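Local coordinates for cystathionine beta-lyase family protein, YNBB B.subtilis ortholog (Clostridium acetobutylicum, PDB 3HVY), which is probably a pyridoxal-phosphate-dependent carbon-sulfur lyase of the methionine gamma-lyase family, with the cofactor held as a Schiff base, and putatively linked to aluminium resistance, at residues 87-93 with 255-261; 107-112 with 266-271; 203-207 with 233-237. All coordinates share one frame. Residue numbers count along the deposited sequence, not the author numbering.

Overall arrangement
From the N terminus, the chain leaves helix 74-87, forms strand 91-95, outermost in the sheet within this chain, and enters helix 101-111; strand 255-259 and helix 261-271 repeat this order. Contact 1 closes the loop from 87-93 to 255-261 and contact 2 that from 107-112 to 266-271; because their segments alternate, the loops cross. Contact 1 pairs two strands of the seven-stranded mixed sheet, and contact 2 crosses the helices that follow them, with Phe93 and Ile257 packed against Thr268 and Ala267. Contact 3 closes a loop nested within both, joining helix 196-207 to the loop before strand 237-241. Its Ile237 packs on Ile257 and Ala108, so all three meet at this sheet of the PLP-dependent transferase-type fold.

Contact 1. Residues 87-93 with 255-261; sequences FNTESAF and GYIAGKE. With NA (sodium ion), chain X; EDO (1,2-ethanediol), chain Z.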
# COMPACT_ATOMS: atom_id res chain seq x y z
N PHE D 87 -5.86 -26.53 8.69
CA PHE D 87 -5.44 -27.72 7.97
C PHE D 87 -5.10 -28.91 8.88
O PHE D 87 -4.80 -29.99 8.41
CB PHE D 87 -4.24 -27.39 7.07
CG PHE D 87 -4.61 -26.66 5.81
CD1 PHE D 87 -5.24 -27.32 4.78
CD2 PHE D 87 -4.35 -25.31 5.66
CE1 PHE D 87 -5.58 -26.65 3.58
CE2 PHE D 87 -4.69 -24.64 4.52
CZ PHE D 87 -5.30 -25.31 3.45
N ASN D 88 -5.13 -28.67 10.18
CA ASN D 88 -4.76 -29.66 11.20
C ASN D 88 -3.35 -30.20 11.00
O ASN D 88 -3.12 -31.41 11.07
CB ASN D 88 -5.82 -30.76 11.27
CG ASN D 88 -7.15 -30.23 11.75
OD1 ASN D 88 -7.21 -29.57 12.78
ND2 ASN D 88 -8.22 -30.50 11.00
N THR D 89 -2.41 -29.27 10.78
CA THR D 89 -1.00 -29.58 10.59
C THR D 89 -0.19 -29.00 11.75
O THR D 89 -0.67 -28.13 12.48
CB THR D 89 -0.47 -28.97 9.28
OG1 THR D 89 -0.54 -27.52 9.33
CG2 THR D 89 -1.21 -29.51 8.10
N GLU D 90 1.02 -29.49 11.93
CA GLU D 90 1.94 -28.90 12.92
C GLU D 90 2.30 -27.46 12.53
O GLU D 90 2.36 -26.59 13.38
CB GLU D 90 3.23 -29.68 13.00
CG GLU D 90 3.06 -31.05 13.59
CD GLU D 90 4.32 -31.90 13.49
OE1 GLU D 90 5.33 -31.52 12.86
OE2 GLU D 90 4.29 -32.98 14.07
N SER D 91 2.53 -27.22 11.25
CA SER D 91 2.98 -25.91 10.79
C SER D 91 2.39 -25.49 9.48
O SER D 91 1.80 -26.29 8.73
CB SER D 91 4.51 -25.91 10.58
OG SER D 91 5.15 -26.53 11.64
N ALA D 92 2.62 -24.21 9.18
CA ALA D 92 2.21 -23.62 7.92
C ALA D 92 3.09 -22.42 7.71
O ALA D 92 3.68 -21.87 8.67
CB ALA D 92 0.71 -23.23 7.88
N PHE D 93 3.15 -22.02 6.45
CA PHE D 93 4.04 -20.98 5.94
C PHE D 93 3.30 -20.32 4.77
O PHE D 93 3.20 -20.90 3.67
CB PHE D 93 5.35 -21.61 5.51
CG PHE D 93 6.35 -20.65 4.89
CD1 PHE D 93 7.06 -19.75 5.67
CD2 PHE D 93 6.57 -20.67 3.54
CE1 PHE D 93 7.99 -18.92 5.13
CE2 PHE D 93 7.49 -19.80 2.99
CZ PHE D 93 8.22 -18.94 3.80
N GLY D 255 1.29 -17.58 -1.73
CA GLY D 255 1.14 -19.03 -1.68
C GLY D 255 1.27 -19.52 -0.24
O GLY D 255 1.62 -18.75 0.66
N TYR D 256 0.99 -20.82 -0.05
CA TYR D 256 1.09 -21.42 1.24
C TYR D 256 1.72 -22.82 1.12
O TYR D 256 1.64 -23.47 0.07
CB TYR D 256 -0.26 -21.47 1.95
CG TYR D 256 -1.24 -22.50 1.39
CD1 TYR D 256 -2.11 -22.17 0.36
CD2 TYR D 256 -1.26 -23.81 1.91
CE1 TYR D 256 -2.96 -23.14 -0.17
CE2 TYR D 256 -2.12 -24.77 1.37
CZ TYR D 256 -2.98 -24.42 0.34
OH TYR D 256 -3.85 -25.33 -0.22
N ILE D 257 2.39 -23.21 2.20
CA ILE D 257 2.87 -24.55 2.42
C ILE D 257 2.44 -24.94 3.83
O ILE D 257 2.52 -24.13 4.73
CB ILE D 257 4.38 -24.67 2.30
CG1 ILE D 257 4.80 -24.29 0.90
CG2 ILE D 257 4.84 -26.16 2.71
CD1 ILE D 257 6.31 -24.33 0.64
N ALA D 258 1.91 -26.14 3.99
CA ALA D 258 1.39 -26.60 5.28
C ALA D 258 1.69 -28.08 5.45
O ALA D 258 1.67 -28.87 4.51
CB ALA D 258 -0.10 -26.38 5.41
N GLY D 259 1.93 -28.46 6.70
CA GLY D 259 2.27 -29.84 7.02
C GLY D 259 3.09 -30.01 8.29
O GLY D 259 3.04 -29.19 9.21
N LYS D 260 3.83 -31.11 8.34
CA LYS D 260 4.71 -31.38 9.44
C LYS D 260 5.76 -30.30 9.52
O LYS D 260 6.27 -29.88 8.51
CB LYS D 260 5.36 -32.78 9.27
CG LYS D 260 4.25 -33.85 9.29
CD LYS D 260 4.57 -35.12 9.96
CE LYS D 260 3.32 -36.02 10.03
NZ LYS D 260 2.58 -35.97 11.34
N GLU D 261 6.10 -29.90 10.74
CA GLU D 261 7.09 -28.86 10.95
C GLU D 261 8.42 -29.17 10.24
O GLU D 261 9.00 -28.30 9.65
CB GLU D 261 7.32 -28.62 12.42
CG GLU D 261 8.26 -27.46 12.79
CD GLU D 261 9.74 -27.84 12.75
OE1 GLU D 261 10.08 -28.99 13.14
OE2 GLU D 261 10.58 -26.99 12.33
NA NA X . -7.35 -27.60 13.90
C1 EDO Z . -12.19 -30.48 10.00
O1 EDO Z . -11.22 -29.77 10.83
C2 EDO Z . -11.65 -31.67 9.23
O2 EDO Z . -11.85 -32.89 9.97
O HOH W 1 -8.60 -28.37 15.81
O HOH W 2 -4.93 -28.04 14.88
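Four backbone hydrogen bonds knit strand 91-93 to strand 255-259 in antiparallel register: Ser91 N to Gly259 O (2.9 Å), Gly259 N to Ser91 O (3.0 Å), Phe93 N to Ile257 O (2.8 Å) and Ile257 N to Phe93 O (2.9 Å). Between these two hydrogen-bonded pairs lies the non-hydrogen-bonded pair Ala92-Ala258, its CA atoms 4.1 Å apart. Glu90 OE1 accepts from Glu261 N (2.8 Å), the first residue of the helix after N-cap residue Lys260. Thr89 OG1 donates to Ser91 O (2.7 Å), a bond within 87-93. Asn88 ends the preceding helix in a Schellman motif; its OD1 binds the sodium ion at 2.3 Å, together with two waters, the carbonyl of Asn85 and one further ligand. Gly259 adopts backbone angles at which a CB would be jammed against the preceding carbonyl. The Phe87 and Tyr256 rings lie near parallel but slide apart, with centroids 5.3 Å apart, and touch at Phe87 CZ and Tyr256 CE2 (3.8 Å); Tyr256 OH bonds to Glu223 and Asn219. Ala92 CB meets Ala258 CB at 4.1 Å on one sheet face, while Phe93 and Ile257 occupy the other. Helix 74-87 packs on Ala92, helix 261-271 lies against Phe93 and Ile257, and strand 237-241 continues the sheet beyond 255-259; the antiparallel pair thus forms one edge, within this chain, of the seven-stranded mixed sheet of the PLP-dependent transferase-type fold.

Contact 2. Residues 107-112 with 266-271; sequences AALFGN and QATFRV. With EDO (1,2-ethanediol), chain S.
Residues 107-111 and 266-271 are both alpha-helical, and their short axes cross at 106°, 7.4 Å apart at closest approach. Backbone packing sets that spacing: Gly111 CA lies 4.2 Å from Ala267 CA, and a CB on Gly111 would clash with Gln266 O and Ala267 CA. Gly111 O sits 3.3 Å from Gln266 CB, and Gly111 CA makes a CA-H...O contact with Gln266 O (3.6 Å). The apolar contacts are between small side chains, with Ala107 CB 3.4 Å from Val271 CG2 (chi1 t) and Ala108 CA 4.0 Å from Ala267 CB; Arg270 CG lies 3.7 Å from Ala107 CA. These helices follow strands 91-95 and 255-259 of the large sheet in the PLP-dependent transferase-type fold, and Ile257 packs against Ala107, Ala108 and Ala267. The cation-pi interaction stacks the Arg270 guanidinium (chi1 t, chi2 p) flat on Phe110 (chi1 -90°), planes at 15° and Arg270 CZ 4.0 Å from the ring centroid. No hydrogen bond joins the segments. Asn112 ND2 donates back to Ala108 O (3.1 Å) and also to the carbonyl of Tyr263. At the subunit interface, Arg270 NH2 donates to the carbonyl of Thr272 of the second subunit and Gln266 NE2 to Lys141 O of the second subunit.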
# COMPACT_ATOMS: atom_id res chain seq x y z
N ALA D 107 8.93 -25.14 -4.07
CA ALA D 107 9.69 -24.94 -2.85
C ALA D 107 9.49 -26.15 -1.91
O ALA D 107 10.42 -26.58 -1.21
CB ALA D 107 9.27 -23.64 -2.17
N ALA D 108 8.27 -26.68 -1.86
CA ALA D 108 7.96 -27.85 -1.03
C ALA D 108 8.76 -29.06 -1.51
O ALA D 108 9.28 -29.81 -0.70
CB ALA D 108 6.47 -28.14 -0.99
N LEU D 109 8.91 -29.21 -2.84
CA LEU D 109 9.68 -30.30 -3.40
C LEU D 109 11.18 -30.12 -3.21
O LEU D 109 11.83 -30.98 -2.61
CB LEU D 109 9.33 -30.50 -4.87
CG LEU D 109 7.84 -30.84 -5.14
CD1 LEU D 109 7.51 -30.70 -6.66
CD2 LEU D 109 7.54 -32.22 -4.56
N PHE D 110 11.73 -29.00 -3.68
CA PHE D 110 13.16 -28.74 -3.55
C PHE D 110 13.60 -28.87 -2.11
O PHE D 110 14.57 -29.54 -1.82
CB PHE D 110 13.56 -27.36 -4.07
CG PHE D 110 13.92 -27.35 -5.52
CD1 PHE D 110 15.16 -27.79 -5.93
CD2 PHE D 110 13.02 -26.89 -6.47
CE1 PHE D 110 15.51 -27.81 -7.29
CE2 PHE D 110 13.37 -26.93 -7.85
CZ PHE D 110 14.62 -27.38 -8.24
N GLY D 111 12.86 -28.28 -1.21
CA GLY D 111 13.28 -28.30 0.17
C GLY D 111 13.41 -29.67 0.80
O GLY D 111 14.25 -29.88 1.71
N ASN D 112 12.61 -30.61 0.32
CA ASN D 112 12.51 -31.94 0.91
C ASN D 112 13.17 -33.04 0.12
O ASN D 112 12.93 -34.22 0.35
CB ASN D 112 11.04 -32.20 1.25
CG ASN D 112 10.58 -31.42 2.49
OD1 ASN D 112 11.01 -31.75 3.57
ND2 ASN D 112 9.74 -30.34 2.33
N GLN D 266 11.95 -27.20 6.09
CA GLN D 266 12.90 -27.39 5.00
C GLN D 266 12.53 -26.56 3.73
O GLN D 266 13.42 -26.07 2.98
CB GLN D 266 13.10 -28.84 4.66
CG GLN D 266 13.91 -29.68 5.68
CD GLN D 266 15.27 -29.09 6.03
OE1 GLN D 266 16.12 -28.84 5.16
NE2 GLN D 266 15.49 -28.87 7.31
N ALA D 267 11.24 -26.52 3.44
CA ALA D 267 10.73 -25.72 2.35
C ALA D 267 11.08 -24.27 2.54
O ALA D 267 11.43 -23.59 1.56
CB ALA D 267 9.19 -25.89 2.20
N THR D 268 10.96 -23.76 3.78
CA THR D 268 11.29 -22.35 3.99
C THR D 268 12.74 -21.98 3.61
O THR D 268 13.02 -20.82 3.26
CB THR D 268 11.02 -21.84 5.42
OG1 THR D 268 11.96 -22.44 6.31
CG2 THR D 268 9.52 -22.09 5.86
N PHE D 269 13.67 -22.91 3.73
CA PHE D 269 15.09 -22.66 3.40
C PHE D 269 15.31 -22.58 1.92
O PHE D 269 16.31 -21.97 1.47
CB PHE D 269 16.03 -23.72 4.01
CG PHE D 269 16.01 -23.77 5.52
CD1 PHE D 269 15.99 -22.62 6.28
CD2 PHE D 269 16.06 -25.00 6.18
CE1 PHE D 269 15.99 -22.68 7.68
CE2 PHE D 269 16.05 -25.06 7.57
CZ PHE D 269 16.03 -23.90 8.31
N ARG D 270 14.42 -23.21 1.15
CA ARG D 270 14.41 -23.03 -0.31
C ARG D 270 13.77 -21.71 -0.72
O ARG D 270 14.18 -21.06 -1.70
CB ARG D 270 13.64 -24.16 -0.97
CG ARG D 270 13.25 -23.89 -2.41
CD ARG D 270 14.45 -23.76 -3.34
NE ARG D 270 13.98 -23.22 -4.63
CZ ARG D 270 14.55 -23.47 -5.79
NH1 ARG D 270 15.61 -24.25 -5.85
NH2 ARG D 270 14.07 -22.94 -6.90
N VAL D 271 12.75 -21.30 0.03
CA VAL D 271 12.06 -20.06 -0.27
C VAL D 271 12.95 -18.87 -0.02
O VAL D 271 12.91 -17.92 -0.79
CB VAL D 271 10.70 -19.92 0.48
CG1 VAL D 271 10.07 -18.54 0.15
CG2 VAL D 271 9.76 -21.07 0.07
C1 EDO S . 17.92 -26.41 -4.52
O1 EDO S . 17.05 -25.96 -3.48
C2 EDO S . 19.14 -25.53 -4.48
O2 EDO S . 19.02 -24.44 -5.41

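Contact 3. Residues 203-207 with 233-237; sequences IKSIR and VGADI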
# COMPACT_ATOMS: atom_id res chain seq x y z
N ILE D 203 -3.26 -43.07 0.50
CA ILE D 203 -2.26 -42.87 1.55
C ILE D 203 -2.24 -44.08 2.48
O ILE D 203 -1.18 -44.56 2.83
CB ILE D 203 -2.48 -41.55 2.33
CG1 ILE D 203 -2.27 -40.37 1.38
CG2 ILE D 203 -1.51 -41.48 3.51
CD1 ILE D 203 -2.41 -38.95 1.97
N LYS D 204 -3.43 -44.57 2.84
CA LYS D 204 -3.59 -45.76 3.66
C LYS D 204 -2.87 -46.93 3.01
O LYS D 204 -2.21 -47.71 3.68
CB LYS D 204 -5.09 -46.04 3.86
CG LYS D 204 -5.44 -46.97 4.96
CD LYS D 204 -6.93 -46.94 5.33
CE LYS D 204 -7.21 -48.19 6.26
NZ LYS D 204 -8.58 -48.25 6.90
N SER D 205 -2.94 -47.05 1.69
CA SER D 205 -2.17 -48.10 1.01
C SER D 205 -0.68 -47.88 1.09
O SER D 205 0.07 -48.84 1.24
CB SER D 205 -2.52 -48.20 -0.48
OG SER D 205 -3.83 -48.70 -0.63
N ILE D 206 -0.24 -46.64 0.89
CA ILE D 206 1.17 -46.33 1.01
C ILE D 206 1.65 -46.72 2.43
O ILE D 206 2.69 -47.35 2.57
CB ILE D 206 1.47 -44.85 0.69
CG1 ILE D 206 1.31 -44.59 -0.81
CG2 ILE D 206 2.92 -44.40 1.16
CD1 ILE D 206 1.11 -43.12 -1.13
N ARG D 207 0.85 -46.38 3.44
CA ARG D 207 1.27 -46.63 4.80
C ARG D 207 1.27 -48.10 5.20
O ARG D 207 1.78 -48.44 6.27
CB ARG D 207 0.45 -45.80 5.78
CG ARG D 207 0.62 -44.30 5.60
CD ARG D 207 2.08 -43.88 5.47
NE ARG D 207 2.24 -42.42 5.44
CZ ARG D 207 3.33 -41.78 4.99
NH1 ARG D 207 4.36 -42.43 4.51
NH2 ARG D 207 3.36 -40.47 5.01
N VAL D 233 -6.15 -36.50 6.04
CA VAL D 233 -6.15 -37.93 5.71
C VAL D 233 -4.75 -38.48 5.42
O VAL D 233 -4.57 -39.38 4.61
CB VAL D 233 -7.19 -38.23 4.55
CG1 VAL D 233 -8.63 -37.89 5.04
CG2 VAL D 233 -6.88 -37.46 3.35
N GLY D 234 -3.74 -37.87 6.04
CA GLY D 234 -2.37 -38.40 6.01
C GLY D 234 -1.33 -37.69 5.18
O GLY D 234 -0.21 -38.17 5.09
N ALA D 235 -1.68 -36.60 4.53
CA ALA D 235 -0.70 -35.87 3.78
C ALA D 235 0.31 -35.29 4.77
O ALA D 235 -0.09 -34.75 5.82
CB ALA D 235 -1.37 -34.72 2.93
N ASP D 236 1.60 -35.37 4.44
CA ASP D 236 2.68 -34.78 5.25
C ASP D 236 2.93 -33.31 4.97
O ASP D 236 3.40 -32.58 5.81
CB ASP D 236 3.98 -35.53 5.00
CG ASP D 236 3.93 -36.96 5.54
OD1 ASP D 236 3.53 -37.13 6.70
OD2 ASP D 236 4.28 -37.89 4.78
N ILE D 237 2.63 -32.88 3.76
CA ILE D 237 2.85 -31.55 3.34
C ILE D 237 1.99 -31.27 2.12
O ILE D 237 1.77 -32.14 1.25
CB ILE D 237 4.37 -31.28 3.10
CG1 ILE D 237 4.62 -29.81 2.75
CG2 ILE D 237 5.00 -32.28 2.13
CD1 ILE D 237 6.14 -29.41 2.67
O HOH W 3 0.60 -40.29 6.51
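Ile203 and Arg207, one helical turn apart and linked by Arg207 N to Ile203 O (2.8 Å), carry the helix side of this contact. Ile203 has the larger buried area: with chi1 m and chi2 t its side chain extends across the loop, placing CD1 3.4 Å from Val233 O, 3.6 Å from Gly234 C and 3.6 Å from Ala235 N. It thus packs chiefly on peptide backbone, with Ala235 CB 4.5 Å from Ile203 CD1. Gly234 has phi/psi angles (108°/1°) at which a CB would be jammed against the preceding carbonyl, and that CB would also clash with Ile203 CG2. Helix 196-207 is the crossover helix of the beta-alpha-beta unit between parallel neighbours 177-183 and 214-218; Ile203 and Arg207 rest on Val215 of the latter, and the loop of 233-236 leads into strand 237-241. Arg207 supplies the polar link: its NH2 forms a salt bridge with Asp236 OD2 (2.7 Å), although the hydrogen bond is weak. A water bridges the same two segments, accepting from Arg207 NE (2.9 Å) and donating to Gly234 O (2.7 Å). Arg207 NH1 bonds to the carbonyls of Asn210 and Val213, and Asp236 OD2 also accepts from Val215 N.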